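Side-chain contacts in BRAMP domain protein (PDB 5MLD), which catalyses a combined oxidation, decarboxylation and transamination that replaces the C-8 methyl group of FMN with an amino group in roseoflavin biosynthesis: residues Tyr53-Asp56 and Tyr57-Trp60; Lys118-Pro121 and Leu122-Lys125. One frame throughout, in Å; residues are numbered along the deposited sequence.

Contact 1. Residues Tyr53-Asp56 and Tyr57-Trp60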
loop_
_atom_site.group_PDB
_atom_site.type_symbol
_atom_site.label_atom_id
_atom_site.label_comp_id
_atom_site.label_asym_id
_atom_site.label_seq_id
_atom_site.Cartn_x
_atom_site.Cartn_y
_atom_site.Cartn_z
ATOM N N TYR A 53 -13.523 -20.495 -6.499
ATOM C CA TYR A 53 -12.609 -21.385 -5.796
ATOM C C TYR A 53 -13.343 -22.609 -5.274
ATOM O O TYR A 53 -14.450 -22.506 -4.724
ATOM C CB TYR A 53 -11.939 -20.669 -4.612
ATOM C CG TYR A 53 -10.936 -21.558 -3.890
ATOM C CD1 TYR A 53 -11.345 -22.437 -2.886
ATOM C CD2 TYR A 53 -9.590 -21.543 -4.242
ATOM C CE1 TYR A 53 -10.438 -23.261 -2.235
ATOM C CE2 TYR A 53 -8.671 -22.355 -3.590
ATOM C CZ TYR A 53 -9.107 -23.223 -2.596
ATOM O OH TYR A 53 -8.207 -24.039 -1.956
ATOM N N TRP A 54 -12.701 -23.764 -5.388
ATOM C CA TRP A 54 -13.196 -24.940 -4.693
ATOM C C TRP A 54 -12.005 -25.783 -4.267
ATOM O O TRP A 54 -11.021 -25.872 -5.002
ATOM C CB TRP A 54 -14.152 -25.768 -5.574
ATOM C CG TRP A 54 -14.503 -27.090 -4.949
ATOM C CD1 TRP A 54 -15.585 -27.370 -4.153
ATOM C CD2 TRP A 54 -13.750 -28.299 -5.041
ATOM N NE1 TRP A 54 -15.549 -28.687 -3.756
ATOM C CE2 TRP A 54 -14.433 -29.278 -4.291
ATOM C CE3 TRP A 54 -12.567 -28.656 -5.699
ATOM C CZ2 TRP A 54 -13.965 -30.584 -4.176
ATOM C CZ3 TRP A 54 -12.112 -29.950 -5.584
ATOM C CH2 TRP A 54 -12.810 -30.897 -4.827
ATOM N N ASP A 55 -12.095 -26.358 -3.059
ATOM C CA ASP A 55 -11.308 -27.521 -2.639
ATOM C C ASP A 55 -12.212 -28.426 -1.801
ATOM O O ASP A 55 -13.399 -28.150 -1.624
ATOM C CB ASP A 55 -10.016 -27.119 -1.900
ATOM C CG ASP A 55 -10.263 -26.384 -0.593
ATOM O OD1 ASP A 55 -11.321 -26.570 0.043
ATOM O OD2 ASP A 55 -9.354 -25.614 -0.185
ATOM N N ASP A 56 -11.643 -29.506 -1.253
ATOM C CA ASP A 56 -12.462 -30.524 -0.591
ATOM C C ASP A 56 -13.156 -30.029 0.676
ATOM O O ASP A 56 -14.129 -30.652 1.120
ATOM C CB ASP A 56 -11.608 -31.750 -0.269
ATOM C CG ASP A 56 -11.368 -32.617 -1.487
ATOM O OD1 ASP A 56 -12.338 -33.278 -1.928
ATOM O OD2 ASP A 56 -10.224 -32.635 -2.003
ATOM N N TYR A 57 -12.692 -28.933 1.275
ATOM C CA TYR A 57 -13.411 -28.382 2.418
ATOM C C TYR A 57 -14.691 -27.682 2.009
ATOM O O TYR A 57 -15.543 -27.402 2.865
ATOM C CB TYR A 57 -12.521 -27.396 3.174
ATOM C CG TYR A 57 -11.231 -28.003 3.663
ATOM C CD1 TYR A 57 -11.192 -28.752 4.830
ATOM C CD2 TYR A 57 -10.049 -27.818 2.974
ATOM C CE1 TYR A 57 -10.006 -29.310 5.292
ATOM C CE2 TYR A 57 -8.855 -28.369 3.425
ATOM C CZ TYR A 57 -8.842 -29.117 4.584
ATOM O OH TYR A 57 -7.660 -29.670 5.039
ATOM N N ASP A 58 -14.827 -27.360 0.734
ATOM C CA ASP A 58 -15.987 -26.616 0.299
ATOM C C ASP A 58 -17.152 -27.565 0.048
ATOM O O ASP A 58 -17.014 -28.795 0.105
ATOM C CB ASP A 58 -15.649 -25.804 -0.947
ATOM C CG ASP A 58 -14.708 -24.642 -0.648
ATOM O OD1 ASP A 58 -14.833 -24.032 0.433
ATOM O OD2 ASP A 58 -13.849 -24.341 -1.497
ATOM N N ASP A 59 -18.327 -26.975 -0.176
ATOM C CA ASP A 59 -19.493 -27.754 -0.574
ATOM C C ASP A 59 -19.288 -28.321 -1.973
ATOM O O ASP A 59 -18.885 -27.605 -2.896
ATOM C CB ASP A 59 -20.759 -26.900 -0.534
ATOM C CG ASP A 59 -22.002 -27.687 -0.954
ATOM O OD1 ASP A 59 -22.474 -28.505 -0.138
ATOM O OD2 ASP A 59 -22.511 -27.488 -2.088
ATOM N N TRP A 60 -19.582 -29.612 -2.132
ATOM C CA TRP A 60 -19.200 -30.305 -3.357
ATOM C C TRP A 60 -19.974 -29.787 -4.561
ATOM O O TRP A 60 -19.383 -29.489 -5.607
ATOM C CB TRP A 60 -19.395 -31.815 -3.208
ATOM C CG TRP A 60 -19.234 -32.518 -4.525
ATOM C CD1 TRP A 60 -20.235 -32.916 -5.364
ATOM C CD2 TRP A 60 -18.000 -32.860 -5.185
ATOM N NE1 TRP A 60 -19.706 -33.500 -6.491
ATOM C CE2 TRP A 60 -18.341 -33.478 -6.404
ATOM C CE3 TRP A 60 -16.651 -32.698 -4.867
ATOM C CZ2 TRP A 60 -17.380 -33.947 -7.303
ATOM C CZ3 TRP A 60 -15.696 -33.164 -5.758
ATOM C CH2 TRP A 60 -16.074 -33.781 -6.961
HETATM O O HOH W 1 -16.638 -30.795 -1.489
HETATM O O HOH W 2 -17.004 -31.059 1.787
#

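Contact 2. Residues Lys118-Pro121 and Leu122-Lys125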
loop_
_atom_site.group_PDB
_atom_site.type_symbol
_atom_site.label_atom_id
_atom_site.label_comp_id
_atom_site.label_asym_id
_atom_site.label_seq_id
_atom_site.Cartn_x
_atom_site.Cartn_y
_atom_site.Cartn_z
ATOM N N LYS A 118 13.783 -29.230 -4.707
ATOM C CA LYS A 118 13.220 -28.791 -3.435
ATOM C C LYS A 118 12.980 -27.282 -3.456
ATOM O O LYS A 118 13.214 -26.567 -2.477
ATOM C CB LYS A 118 14.110 -29.195 -2.257
ATOM C CG LYS A 118 14.533 -30.662 -2.277
ATOM C CD LYS A 118 13.324 -31.588 -2.288
ATOM C CE LYS A 118 13.753 -33.050 -2.232
ATOM N NZ LYS A 118 14.687 -33.305 -1.097
ATOM N N GLN A 119 12.499 -26.794 -4.593
ATOM C CA GLN A 119 12.157 -25.392 -4.765
ATOM C C GLN A 119 10.740 -25.286 -5.300
ATOM O O GLN A 119 10.213 -26.224 -5.899
ATOM C CB GLN A 119 13.131 -24.698 -5.716
ATOM C CG GLN A 119 14.531 -24.554 -5.145
ATOM C CD GLN A 119 15.545 -24.158 -6.185
ATOM O OE1 GLN A 119 15.234 -24.077 -7.377
ATOM N NE2 GLN A 119 16.778 -23.905 -5.743
ATOM N N PHE A 120 10.116 -24.127 -5.063
ATOM C CA PHE A 120 8.809 -23.865 -5.644
ATOM C C PHE A 120 8.915 -23.881 -7.172
ATOM O O PHE A 120 9.990 -23.641 -7.730
ATOM C CB PHE A 120 8.259 -22.524 -5.136
ATOM C CG PHE A 120 8.199 -22.416 -3.633
ATOM C CD1 PHE A 120 7.905 -23.528 -2.842
ATOM C CD2 PHE A 120 8.448 -21.204 -3.002
ATOM C CE1 PHE A 120 7.856 -23.420 -1.446
ATOM C CE2 PHE A 120 8.398 -21.088 -1.614
ATOM C CZ PHE A 120 8.103 -22.203 -0.829
ATOM N N PRO A 121 7.802 -24.161 -7.868
ATOM C CA PRO A 121 7.870 -24.370 -9.327
ATOM C C PRO A 121 8.358 -23.171 -10.113
ATOM O O PRO A 121 8.911 -23.356 -11.203
ATOM C CB PRO A 121 6.420 -24.711 -9.705
ATOM C CG PRO A 121 5.804 -25.171 -8.472
ATOM C CD PRO A 121 6.466 -24.462 -7.338
ATOM N N LEU A 122 8.172 -21.952 -9.611
ATOM C CA LEU A 122 8.540 -20.760 -10.368
ATOM C C LEU A 122 9.904 -20.203 -9.963
ATOM O O LEU A 122 10.280 -19.111 -10.402
ATOM C CB LEU A 122 7.443 -19.694 -10.222
ATOM C CG LEU A 122 6.072 -20.174 -10.724
ATOM C CD1 LEU A 122 5.017 -19.080 -10.659
ATOM C CD2 LEU A 122 6.162 -20.710 -12.150
ATOM N N TYR A 123 10.653 -20.929 -9.144
ATOM C CA TYR A 123 12.021 -20.536 -8.824
ATOM C C TYR A 123 12.868 -20.389 -10.082
ATOM O O TYR A 123 12.662 -21.078 -11.087
ATOM C CB TYR A 123 12.660 -21.563 -7.883
ATOM C CG TYR A 123 12.799 -21.030 -6.467
ATOM C CD1 TYR A 123 11.675 -20.746 -5.707
ATOM C CD2 TYR A 123 14.045 -20.820 -5.897
ATOM C CE1 TYR A 123 11.785 -20.256 -4.424
ATOM C CE2 TYR A 123 14.168 -20.334 -4.614
ATOM C CZ TYR A 123 13.040 -20.053 -3.881
ATOM O OH TYR A 123 13.142 -19.559 -2.602
ATOM N N ASN A 124 13.836 -19.469 -10.010
ATOM C CA ASN A 124 14.807 -19.145 -11.052
ATOM C C ASN A 124 14.213 -18.397 -12.227
ATOM O O ASN A 124 14.887 -18.245 -13.262
ATOM C CB ASN A 124 15.538 -20.395 -11.539
ATOM C CG ASN A 124 16.161 -21.115 -10.394
ATOM O OD1 ASN A 124 17.024 -20.559 -9.728
ATOM N ND2 ASN A 124 15.680 -22.317 -10.098
ATOM N N LYS A 125 12.984 -17.910 -12.100
ATOM C CA LYS A 125 12.411 -17.053 -13.128
ATOM C C LYS A 125 12.559 -15.586 -12.727
ATOM O O LYS A 125 12.949 -15.249 -11.604
ATOM C CB LYS A 125 10.949 -17.439 -13.373
ATOM C CG LYS A 125 10.803 -18.873 -13.878
ATOM C CD LYS A 125 9.337 -19.247 -13.970
ATOM C CE LYS A 125 9.182 -20.672 -14.450
ATOM N NZ LYS A 125 9.776 -20.862 -15.787
HETATM O O HOH W 3 11.186 -23.015 -12.152
#

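Contact 1. Residues Tyr53-Asp56 and Tyr57-Trp60
Asp-55 and Asp-58 are the first and last residues of a type I beta turn, and each carboxylate accepts a backbone N-H within it. The tight part lies here. Asp-58 N gives the turn bond to Asp-55 O at 2.9 Å. In return, Asp-58 OD2 takes the N-H of Asp-55 at 3.1 Å, on its anti side and 34° out of the carboxylate plane. Asp-55 CG stands between its own N and carbonyl carbon (chi1 64°). This folds OD1 back over the chain, where it accepts Tyr-57 N at 3.0 Å, an Asx turn. Its other oxygen, OD2, is held by Tyr-53 OH at 2.6 Å. Trp-54 packs on the turn, with CD1 3.6 Å from Asp-58 CB. Asp-55 OD1 and Asp-58 OD2 lie 3.7 Å apart. Their charges are probably offset by arginines of other subunits: Arg-242 of the third subunit pairs with Asp-55, and Arg-13 of the second with Asp-58.

The other side is more open. Asp-56 and Trp-60 are exposed, and two waters fill in there. One bridges Trp-54 NE1 and Asp-58 O, and the second joins Asp-56 O to Asp-58 O. The indoles meet obliquely, chiefly where Trp-54 CZ2 lies 3.5 Å from Trp-60 CZ3, with the ring planes 82° apart. Arg-67 makes cation-pi contacts with both. The whole turn belongs to the irregular loop that leaves strand 38-43 and leads to helix 72-81, and it projects from the flavodoxin-like core toward the second and third subunits.

Contact 2. Residues Lys118-Pro121 and Leu122-Lys125
Gln-119 lies against Tyr-123 where two overlapping beta turns, type I from Phe-120 to Tyr-123 and type II from Leu-122 to Lys-125, lead into strand 125-132 of the flavodoxin-like sheet. Two backbone bonds close the turns. Tyr-123 N donates to Phe-120 O at 3.1 Å. Lys-125 N reaches Leu-122 O only weakly.

The polar side-chain link runs from Asn-124 ND2 to Gln-119 OE1, 3.3 Å long and bent to 141° at the hydrogen. Gln-119 CG lies opposite its carbonyl carbon (chi1 -69°), and the chain then extends across the Tyr-123 ring, carrying OE1 on to Asn-124. Both amides have firmer partners beyond the turns: Gln-119 NE2 donates to Tyr-208 O, and Asn-124 OD1 accepts Tyr-208 N.

The aromatic contacts use the Tyr-123 ring. Gln-119 CB sits over one face in a CH-pi contact, 4.2 Å from the centroid, and the Gln-119 amide plane is 31° from the ring plane. Phe-120 CD2 comes to the ring's edge, 3.7 Å from CE1. Tyr-123 OH is hydrogen-bonded to Asn-159 OD1 and Asn-195 ND2 of the fourth subunit.

One water joins Pro-121 O to Tyr-123 O. Phe-120 N is buried, 3.8 Å from Tyr-123 CD1, and has no polar partner in the model.

Overall arrangement
Contacts 1 and 2 are separate loop turns of one flavodoxin-like chain. Their centres are 27 Å apart, and their nearest atoms about 15 Å, so they do not touch. Contact 1 comes first along the chain, and contact 2 runs up to the start of strand 125-132. Contact 1 is the nearer to a bound 8-demethyl-8-aminoriboflavin-5'-phosphate, with the Tyr-53 side chain about 5 Å from it. Through Asp-58 it is salt-bridged to Arg-13 of the second subunit, a residue important for positioning the amino-group donor glutamate. In contact 2 the Leu-122 side chain is about 12 Å from such a ligand. Both contacts meet other subunits of the homotetramer, including the third.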